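Local coordinates for ribonuclease H (Uncultured organism, PDB 3U3G), which probably cleaves the RNA strand of RNA/DNA hybrids, as a ribonuclease H of type 1, at residues I4-D9 / I21-T26; L33-A38 / D128-E133; E71-M76 / V115-P120. All coordinates share one frame; numbering follows the deposited sequence.

Contact 1 of 3, residues I4-D9 / I21-T26; sequences IIIYTD and IGVVIT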
loop_
_atom_site.group_PDB
_atom_site.type_symbol
_atom_site.label_atom_id
_atom_site.label_comp_id
_atom_site.label_asym_id
_atom_site.label_seq_id
_atom_site.Cartn_x
_atom_site.Cartn_y
_atom_site.Cartn_z
ATOM N N ILE A 4 0.355 3.045 -14.205
ATOM C CA ILE A 4 -0.491 2.675 -13.087
ATOM C C ILE A 4 0.052 3.341 -11.830
ATOM O O ILE A 4 1.229 3.184 -11.497
ATOM C CB ILE A 4 -0.539 1.145 -12.914
ATOM C CG1 ILE A 4 -1.253 0.501 -14.108
ATOM C CG2 ILE A 4 -1.253 0.776 -11.615
ATOM C CD1 ILE A 4 -1.206 -1.046 -14.103
ATOM N N ILE A 5 -0.768 4.192 -11.224
ATOM C CA ILE A 5 -0.385 4.916 -10.017
ATOM C C ILE A 5 -1.171 4.365 -8.838
ATOM O O ILE A 5 -2.408 4.303 -8.872
ATOM C CB ILE A 5 -0.665 6.439 -10.153
ATOM C CG1 ILE A 5 0.115 7.014 -11.339
ATOM C CG2 ILE A 5 -0.272 7.167 -8.860
ATOM C CD1 ILE A 5 -0.342 8.393 -11.746
ATOM N N ILE A 6 -0.453 3.937 -7.807
ATOM C CA ILE A 6 -1.046 3.295 -6.643
ATOM C C ILE A 6 -0.829 4.191 -5.429
ATOM O O ILE A 6 0.252 4.768 -5.280
ATOM C CB ILE A 6 -0.376 1.931 -6.375
ATOM C CG1 ILE A 6 -0.547 0.988 -7.570
ATOM C CG2 ILE A 6 -0.953 1.293 -5.118
ATOM C CD1 ILE A 6 0.269 -0.291 -7.474
ATOM N N TYR A 7 -1.876 4.413 -4.638
ATOM C CA TYR A 7 -1.745 5.029 -3.315
ATOM C C TYR A 7 -2.103 3.978 -2.281
ATOM O O TYR A 7 -3.121 3.288 -2.421
ATOM C CB TYR A 7 -2.731 6.191 -3.143
ATOM C CG TYR A 7 -2.625 7.265 -4.198
ATOM C CD1 TYR A 7 -3.055 7.028 -5.503
ATOM C CD2 TYR A 7 -1.963 8.459 -3.928
ATOM C CE1 TYR A 7 -2.970 8.019 -6.482
ATOM C CE2 TYR A 7 -1.859 9.447 -4.903
ATOM C CZ TYR A 7 -2.312 9.200 -6.180
ATOM O OH TYR A 7 -2.151 10.155 -7.182
ATOM N N THR A 8 -1.310 3.869 -1.229
ATOM C CA THR A 8 -1.671 2.952 -0.154
ATOM C C THR A 8 -1.661 3.639 1.189
ATOM O O THR A 8 -0.929 4.610 1.393
ATOM C CB THR A 8 -0.758 1.707 -0.081
ATOM O OG1 THR A 8 0.560 2.096 0.331
ATOM C CG2 THR A 8 -0.678 0.996 -1.437
ATOM N N ASP A 9 -2.462 3.119 2.105
ATOM C CA ASP A 9 -2.402 3.519 3.504
ATOM C C ASP A 9 -2.902 2.355 4.355
ATOM O O ASP A 9 -3.679 1.504 3.897
ATOM C CB ASP A 9 -3.271 4.769 3.741
ATOM C CG ASP A 9 -2.915 5.516 5.027
ATOM O OD1 ASP A 9 -1.851 5.257 5.627
ATOM O OD2 ASP A 9 -3.711 6.390 5.435
ATOM N N ILE A 21 -6.889 -1.376 5.738
ATOM C CA ILE A 21 -6.005 -0.987 4.637
ATOM C C ILE A 21 -6.807 -0.286 3.556
ATOM O O ILE A 21 -8.019 -0.517 3.420
ATOM C CB ILE A 21 -5.242 -2.193 4.053
ATOM C CG1 ILE A 21 -6.217 -3.241 3.499
ATOM C CG2 ILE A 21 -4.302 -2.774 5.121
ATOM C CD1 ILE A 21 -5.543 -4.403 2.848
ATOM N N GLY A 22 -6.127 0.576 2.805
ATOM C CA GLY A 22 -6.734 1.300 1.687
ATOM C C GLY A 22 -5.763 1.364 0.531
ATOM O O GLY A 22 -4.568 1.583 0.721
ATOM N N VAL A 23 -6.256 1.048 -0.659
ATOM C CA VAL A 23 -5.481 1.127 -1.886
ATOM C C VAL A 23 -6.322 1.865 -2.923
ATOM O O VAL A 23 -7.499 1.532 -3.137
ATOM C CB VAL A 23 -5.157 -0.280 -2.436
ATOM C CG1 VAL A 23 -4.336 -0.176 -3.716
ATOM C CG2 VAL A 23 -4.446 -1.157 -1.368
ATOM N N VAL A 24 -5.734 2.873 -3.559
ATOM C CA VAL A 24 -6.354 3.539 -4.698
ATOM C C VAL A 24 -5.431 3.349 -5.889
ATOM O O VAL A 24 -4.207 3.555 -5.787
ATOM C CB VAL A 24 -6.519 5.061 -4.446
ATOM C CG1 VAL A 24 -7.135 5.741 -5.661
ATOM C CG2 VAL A 24 -7.336 5.316 -3.181
ATOM N N ILE A 25 -5.989 2.943 -7.016
ATOM C CA ILE A 25 -5.212 2.774 -8.234
ATOM C C ILE A 25 -5.804 3.619 -9.336
ATOM O O ILE A 25 -7.026 3.589 -9.558
ATOM C CB ILE A 25 -5.171 1.304 -8.698
ATOM C CG1 ILE A 25 -4.834 0.394 -7.508
ATOM C CG2 ILE A 25 -4.185 1.136 -9.861
ATOM C CD1 ILE A 25 -4.606 -1.068 -7.884
ATOM N N THR A 26 -4.969 4.458 -9.942
ATOM C CA THR A 26 -5.405 5.314 -11.052
ATOM C C THR A 26 -4.558 5.081 -12.287
ATOM O O THR A 26 -3.442 4.555 -12.214
ATOM C CB THR A 26 -5.389 6.830 -10.698
ATOM O OG1 THR A 26 -4.051 7.345 -10.809
ATOM C CG2 THR A 26 -5.937 7.081 -9.290
HETATM O O HOH W 1 -3.311 9.774 -9.672
#
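I4 makes the tightest carbon contact of the pair: its CG2, anti to the backbone N, presses on I25 CG2 at 3.4 Å, closer than methyl groups usually pack, the two side chains running alongside in a common direction. At I5 the main chain exchanges both its hydrogen bonds with T26, I5 N reaching T26 O at 2.9 Å and almost straight (176° at the hydrogen), while I5 CB lies 3.6 Å from T26 OG1. I6 belongs to the other face of the sheet. Its CG2 runs alongside V23 CG1, 3.9 Å away, and helix 45-60 covers this side through L60. Y7 again trades two backbone bonds, now with V24, the Y7 N to V24 O bond being 2.7 Å long. The tyrosine side chain crosses V24 obliquely: ring atom CD1 is 4.1 Å from V24 CB, and V24 O sits at the ring edge, in its plane. Further out, a water bridges Y7 OH and T26 OG1 at 2.8 Å from each oxygen, donating to T26 OG1. T8 returns to the face of I6 and meets L53 and A56 of helix 45-60. D9 closes with two bonds to G22, its carboxylate close to like-charged E49 and against D128, a crowding likely to raise its pKa. This is the first antiparallel hairpin of the RNase H fold, with D9 in an acidic group consistent with the family's active site.

Contact 2 of 3, residues L33-A38 / D128-E133; sequences LHESSA and DELVNE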
loop_
_atom_site.group_PDB
_atom_site.type_symbol
_atom_site.label_atom_id
_atom_site.label_comp_id
_atom_site.label_asym_id
_atom_site.label_seq_id
_atom_site.Cartn_x
_atom_site.Cartn_y
_atom_site.Cartn_z
ATOM N N LEU A 33 -8.892 3.275 -11.448
ATOM C CA LEU A 33 -8.916 1.924 -11.985
ATOM C C LEU A 33 -9.428 0.939 -10.940
ATOM O O LEU A 33 -9.937 -0.125 -11.288
ATOM C CB LEU A 33 -7.513 1.521 -12.447
ATOM C CG LEU A 33 -6.980 2.355 -13.609
ATOM C CD1 LEU A 33 -5.510 2.057 -13.857
ATOM C CD2 LEU A 33 -7.817 2.082 -14.858
ATOM N N HIS A 34 -9.198 1.235 -9.663
ATOM C CA HIS A 34 -9.554 0.282 -8.602
ATOM C C HIS A 34 -9.455 0.975 -7.257
ATOM O O HIS A 34 -8.661 1.919 -7.090
ATOM C CB HIS A 34 -8.605 -0.929 -8.630
ATOM C CG HIS A 34 -8.982 -2.001 -7.660
ATOM N ND1 HIS A 34 -10.061 -2.838 -7.852
ATOM C CD2 HIS A 34 -8.421 -2.367 -6.482
ATOM C CE1 HIS A 34 -10.196 -3.617 -6.791
ATOM N NE2 HIS A 34 -9.215 -3.349 -5.946
ATOM N N GLU A 35 -10.282 0.531 -6.310
ATOM C CA GLU A 35 -10.079 0.828 -4.898
ATOM C C GLU A 35 -10.186 -0.452 -4.084
ATOM O O GLU A 35 -11.104 -1.243 -4.301
ATOM C CB GLU A 35 -11.125 1.841 -4.411
ATOM C CG GLU A 35 -11.051 3.201 -5.111
ATOM C CD GLU A 35 -12.013 4.219 -4.521
ATOM O OE1 GLU A 35 -13.006 3.818 -3.883
ATOM O OE2 GLU A 35 -11.769 5.426 -4.723
ATOM N N SER A 36 -9.350 -0.586 -3.057
ATOM C CA SER A 36 -9.510 -1.645 -2.054
ATOM C C SER A 36 -9.706 -0.988 -0.687
ATOM O O SER A 36 -8.946 -0.080 -0.313
ATOM C CB SER A 36 -8.256 -2.508 -2.029
ATOM O OG SER A 36 -8.113 -3.231 -3.253
ATOM N N SER A 37 -10.644 -1.504 0.095
ATOM C CA SER A 37 -10.873 -1.057 1.465
ATOM C C SER A 37 -11.185 -2.299 2.286
ATOM O O SER A 37 -12.136 -3.006 1.977
ATOM C CB SER A 37 -12.089 -0.124 1.487
ATOM O OG SER A 37 -12.482 0.164 2.814
ATOM N N ALA A 38 -10.319 -2.656 3.229
ATOM C CA ALA A 38 -10.473 -3.933 3.922
ATOM C C ALA A 38 -10.142 -3.833 5.406
ATOM O O ALA A 38 -9.162 -3.201 5.783
ATOM C CB ALA A 38 -9.632 -5.013 3.256
ATOM N N ASP A 128 -6.572 7.033 3.048
ATOM C CA ASP A 128 -6.925 7.153 4.459
ATOM C C ASP A 128 -8.417 6.950 4.723
ATOM O O ASP A 128 -8.798 6.294 5.699
ATOM C CB ASP A 128 -6.447 8.497 5.024
ATOM C CG ASP A 128 -6.888 8.724 6.462
ATOM O OD1 ASP A 128 -6.220 8.211 7.375
ATOM O OD2 ASP A 128 -7.962 9.330 6.666
ATOM N N GLU A 129 -9.258 7.539 3.877
ATOM C CA GLU A 129 -10.699 7.355 3.999
ATOM C C GLU A 129 -11.072 5.885 3.873
ATOM O O GLU A 129 -11.919 5.377 4.617
ATOM C CB GLU A 129 -11.460 8.183 2.950
ATOM C CG GLU A 129 -11.091 9.659 2.907
ATOM C CD GLU A 129 -11.632 10.375 1.665
ATOM O OE1 GLU A 129 -12.428 9.773 0.911
ATOM O OE2 GLU A 129 -11.243 11.542 1.435
ATOM N N LEU A 130 -10.397 5.184 2.965
ATOM C CA LEU A 130 -10.705 3.778 2.733
ATOM C C LEU A 130 -10.365 2.935 3.963
ATOM O O LEU A 130 -11.104 2.023 4.331
ATOM C CB LEU A 130 -9.942 3.267 1.505
ATOM C CG LEU A 130 -10.376 3.862 0.165
ATOM C CD1 LEU A 130 -9.511 3.299 -0.963
ATOM C CD2 LEU A 130 -11.842 3.563 -0.088
ATOM N N VAL A 131 -9.235 3.235 4.599
ATOM C CA VAL A 131 -8.865 2.576 5.854
ATOM C C VAL A 131 -9.985 2.752 6.880
ATOM O O VAL A 131 -10.445 1.795 7.498
ATOM C CB VAL A 131 -7.547 3.172 6.420
ATOM C CG1 VAL A 131 -7.303 2.688 7.855
ATOM C CG2 VAL A 131 -6.366 2.807 5.521
ATOM N N ASN A 132 -10.395 4.002 7.082
ATOM C CA ASN A 132 -11.334 4.312 8.144
ATOM C C ASN A 132 -12.746 3.814 7.849
ATOM O O ASN A 132 -13.440 3.360 8.749
ATOM C CB ASN A 132 -11.323 5.812 8.426
ATOM C CG ASN A 132 -10.102 6.240 9.224
ATOM O OD1 ASN A 132 -9.214 6.910 8.698
ATOM N ND2 ASN A 132 -9.971 5.703 10.430
ATOM N N GLU A 133 -13.094 3.737 6.570
ATOM C CA GLU A 133 -14.355 3.128 6.151
ATOM C C GLU A 133 -14.407 1.656 6.557
ATOM O O GLU A 133 -15.406 1.186 7.129
ATOM C CB GLU A 133 -14.516 3.281 4.638
ATOM C CG GLU A 133 -15.845 2.819 4.065
ATOM C CD GLU A 133 -15.916 2.987 2.546
ATOM O OE1 GLU A 133 -15.185 3.843 2.004
ATOM O OE2 GLU A 133 -16.598 2.175 1.886
#
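The imidazole of H34 has S36 OG at its edge, near the ring plane: H34 NE2 donates to S36 OG over 2.9 Å, a bent bond of 134° at the hydrogen. S36 OG also pairs with D59 of helix 45-60, so a serine hydroxyl links the histidine to that helix. H34 and L33 both stand opposite I25, a classic beta bulge in this edge strand. The carboxylate of E35 is a second flat group; its OE1 comes within 4.0 Å of L130 CD2, while OE2 forms a salt bridge with R126.

The contact itself is the edge strand of the RNase H sheet meeting the C-terminal helix 125-139, the two short axes running at 35° to each other. L130 supplies the largest share. With CG anti to its carbonyl carbon and CD1 anti to CA (chi2 178°), the leucine forks over the strand, putting CD1 3.5 Å from S36 O and CD2 4.0 Å from S37 CB; V24 of the neighbouring strand meets the same side chain. S37 swings OG anti to its backbone N and donates to L130 O at 2.8 Å, from above the carbonyl plane rather than along a lone pair. An alanine here lacks that hydroxyl and would probably lose the one hydrogen bond between these segments, leaving the leucine packing to hold them. E133 adds its CB, 4.1 Å from S37 OG.

Contact 3 of 3, residues E71-M76 / V115-P120; sequences EVEVRM and VFVHIP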
loop_
_atom_site.group_PDB
_atom_site.type_symbol
_atom_site.label_atom_id
_atom_site.label_comp_id
_atom_site.label_asym_id
_atom_site.label_seq_id
_atom_site.Cartn_x
_atom_site.Cartn_y
_atom_site.Cartn_z
ATOM N N GLU A 71 4.575 0.828 -16.607
ATOM C CA GLU A 71 5.162 1.647 -15.548
ATOM C C GLU A 71 4.215 1.710 -14.348
ATOM O O GLU A 71 3.024 1.966 -14.517
ATOM C CB GLU A 71 5.415 3.057 -16.084
ATOM C CG GLU A 71 5.971 4.055 -15.082
ATOM C CD GLU A 71 6.305 5.401 -15.721
ATOM O OE1 GLU A 71 6.219 5.516 -16.964
ATOM O OE2 GLU A 71 6.656 6.342 -14.979
ATOM N N VAL A 72 4.732 1.396 -13.162
ATOM C CA VAL A 72 3.944 1.390 -11.927
ATOM C C VAL A 72 4.645 2.236 -10.859
ATOM O O VAL A 72 5.842 2.069 -10.601
ATOM C CB VAL A 72 3.759 -0.051 -11.391
ATOM C CG1 VAL A 72 2.885 -0.041 -10.158
ATOM C CG2 VAL A 72 3.152 -0.946 -12.462
ATOM N N GLU A 73 3.874 3.058 -10.167
ATOM C CA GLU A 73 4.403 3.916 -9.118
ATOM C C GLU A 73 3.503 3.771 -7.897
ATOM O O GLU A 73 2.273 3.803 -8.028
ATOM C CB GLU A 73 4.403 5.363 -9.622
ATOM C CG GLU A 73 4.791 6.428 -8.619
ATOM C CD GLU A 73 4.965 7.774 -9.287
ATOM O OE1 GLU A 73 5.788 7.873 -10.217
ATOM O OE2 GLU A 73 4.385 8.754 -8.800
ATOM N N VAL A 74 4.114 3.639 -6.720
ATOM C CA VAL A 74 3.381 3.584 -5.453
ATOM C C VAL A 74 3.682 4.834 -4.643
ATOM O O VAL A 74 4.854 5.173 -4.438
ATOM C CB VAL A 74 3.788 2.350 -4.622
ATOM C CG1 VAL A 74 3.171 2.439 -3.222
ATOM C CG2 VAL A 74 3.358 1.077 -5.310
ATOM N N ARG A 75 2.630 5.582 -4.328
ATOM C CA ARG A 75 2.708 6.812 -3.549
ATOM C C ARG A 75 2.244 6.579 -2.121
ATOM O O ARG A 75 1.199 5.970 -1.885
ATOM C CB ARG A 75 1.853 7.898 -4.202
ATOM C CG ARG A 75 2.368 8.252 -5.587
ATOM C CD ARG A 75 1.483 9.237 -6.329
ATOM N NE ARG A 75 2.065 9.542 -7.640
ATOM C CZ ARG A 75 1.543 10.401 -8.510
ATOM N NH1 ARG A 75 0.423 11.043 -8.215
ATOM N NH2 ARG A 75 2.103 10.541 -9.709
ATOM N N MET A 76 3.067 6.994 -1.164
ATOM C CA MET A 76 2.767 6.805 0.247
ATOM C C MET A 76 3.059 8.098 0.971
ATOM O O MET A 76 4.035 8.777 0.656
ATOM C CB MET A 76 3.681 5.728 0.823
ATOM C CG MET A 76 3.582 4.392 0.119
ATOM S SD MET A 76 4.724 3.179 0.795
ATOM C CE MET A 76 3.649 2.236 1.869
ATOM N N VAL A 115 8.310 1.837 -8.761
ATOM C CA VAL A 115 8.976 2.890 -7.999
ATOM C C VAL A 115 8.103 3.404 -6.875
ATOM O O VAL A 115 6.881 3.279 -6.926
ATOM C CB VAL A 115 9.447 4.058 -8.860
ATOM C CG1 VAL A 115 10.471 3.588 -9.873
ATOM C CG2 VAL A 115 8.286 4.722 -9.541
ATOM N N PHE A 116 8.743 3.849 -5.805
ATOM C CA PHE A 116 8.063 4.419 -4.647
ATOM C C PHE A 116 8.266 5.931 -4.599
ATOM O O PHE A 116 9.360 6.438 -4.900
ATOM C CB PHE A 116 8.615 3.804 -3.358
ATOM C CG PHE A 116 8.301 2.341 -3.201
ATOM C CD1 PHE A 116 7.186 1.943 -2.478
ATOM C CD2 PHE A 116 9.180 1.373 -3.655
ATOM C CE1 PHE A 116 6.882 0.599 -2.339
ATOM C CE2 PHE A 116 8.862 0.020 -3.538
ATOM C CZ PHE A 116 7.710 -0.352 -2.881
ATOM N N VAL A 117 7.222 6.650 -4.198
ATOM C CA VAL A 117 7.255 8.102 -4.130
ATOM C C VAL A 117 6.617 8.576 -2.833
ATOM O O VAL A 117 5.505 8.166 -2.498
ATOM C CB VAL A 117 6.484 8.731 -5.307
ATOM C CG1 VAL A 117 6.373 10.239 -5.143
ATOM C CG2 VAL A 117 7.169 8.400 -6.625
ATOM N N HIS A 118 7.331 9.413 -2.091
ATOM C CA HIS A 118 6.805 10.005 -0.865
ATOM C C HIS A 118 5.974 11.239 -1.206
ATOM O O HIS A 118 6.437 12.111 -1.932
ATOM C CB HIS A 118 7.952 10.378 0.084
ATOM C CG HIS A 118 7.566 11.336 1.165
ATOM N ND1 HIS A 118 6.531 11.102 2.043
ATOM C CD2 HIS A 118 8.190 12.450 1.612
ATOM C CE1 HIS A 118 6.429 12.128 2.874
ATOM N NE2 HIS A 118 7.463 12.923 2.675
ATOM N N ILE A 119 4.698 11.216 -0.838
ATOM C CA ILE A 119 3.803 12.359 -1.040
ATOM C C ILE A 119 3.362 12.922 0.321
ATOM O O ILE A 119 3.350 12.209 1.317
ATOM C CB ILE A 119 2.556 11.934 -1.867
ATOM C CG1 ILE A 119 1.819 10.779 -1.168
ATOM C CG2 ILE A 119 2.989 11.521 -3.262
ATOM C CD1 ILE A 119 0.443 10.459 -1.773
ATOM N N PRO A 120 2.903 14.183 0.349
ATOM C CA PRO A 120 2.295 14.780 1.547
ATOM C C PRO A 120 1.021 14.063 2.007
ATOM O O PRO A 120 0.279 13.530 1.187
ATOM C CB PRO A 120 1.951 16.205 1.092
ATOM C CG PRO A 120 2.818 16.463 -0.084
ATOM C CD PRO A 120 3.034 15.144 -0.756
#
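R75 and E73, two residues apart on the same strand and on the same face, form a salt bridge: R75 NE donates to E73 OE2 at 2.7 Å, in the plane of the guanidinium, onto the anti lone pair of the carboxylate oxygen. R75 NH2 adds a weak second bond to that oxygen, so one acceptor takes two donors and the guanidinium is held edge-on to the carboxylate. The third nitrogen, NH1, has a weak hydrogen bond to Y7 OH.

Across the strands, five main-chain bonds join the pair. V115 N goes to V72 O, V74 N to V115 O at 2.8 Å, V117 N to V74 O, and M76 N to V117 O. The last, I119 N to M76 O at 2.9 Å, comes from well above the carbonyl plane, where the strand has already given way to loop. The strands run parallel, their axes 30° apart, and the chain between them passes through helices 79-85 and 94-110: a beta-alpha-beta connection in the RNase H fold, with 115-118 at the edge of the sheet.

On the salt-bridge face V117 CG2 packs against E73 CD at 3.5 Å, crossing it obliquely, and V115 CG2 lies 3.9 Å from E73 CB. I119 meets the start of the arginine chain at about a right angle, with CD1 3.8 Å from R75 CB. On the opposite face, which also carries H118, the contacts are mainly apolar. V74 CB touches F116 CD1 at 4.0 Å, the two side chains side by side, and M76 SD makes a Met-aromatic contact, 5.5 Å from the F116 ring centroid and oblique to it. L53 of helix 45-60 packs on V74, M76 and F116.

Overall arrangement
Starting from the N terminus, contact 1 closes first, a short hairpin between strands 3-12 and 17-26. The chain then runs into strand 32-41, where contact 2 opens, and it does not close until helix 125-139 comes back to that strand. Contact 3 lies wholly within this long excursion, opening at 71-76 and closing at 115-120. Contact 1 is the hub: backbone hydrogen bonds probably join I25 O to L33 N on one side and I6 O to R75 N on the other. Contacts 2 and 3 do not touch, their centres being about 17 Å apart, yet together they bind both outer strands of one five-stranded sheet.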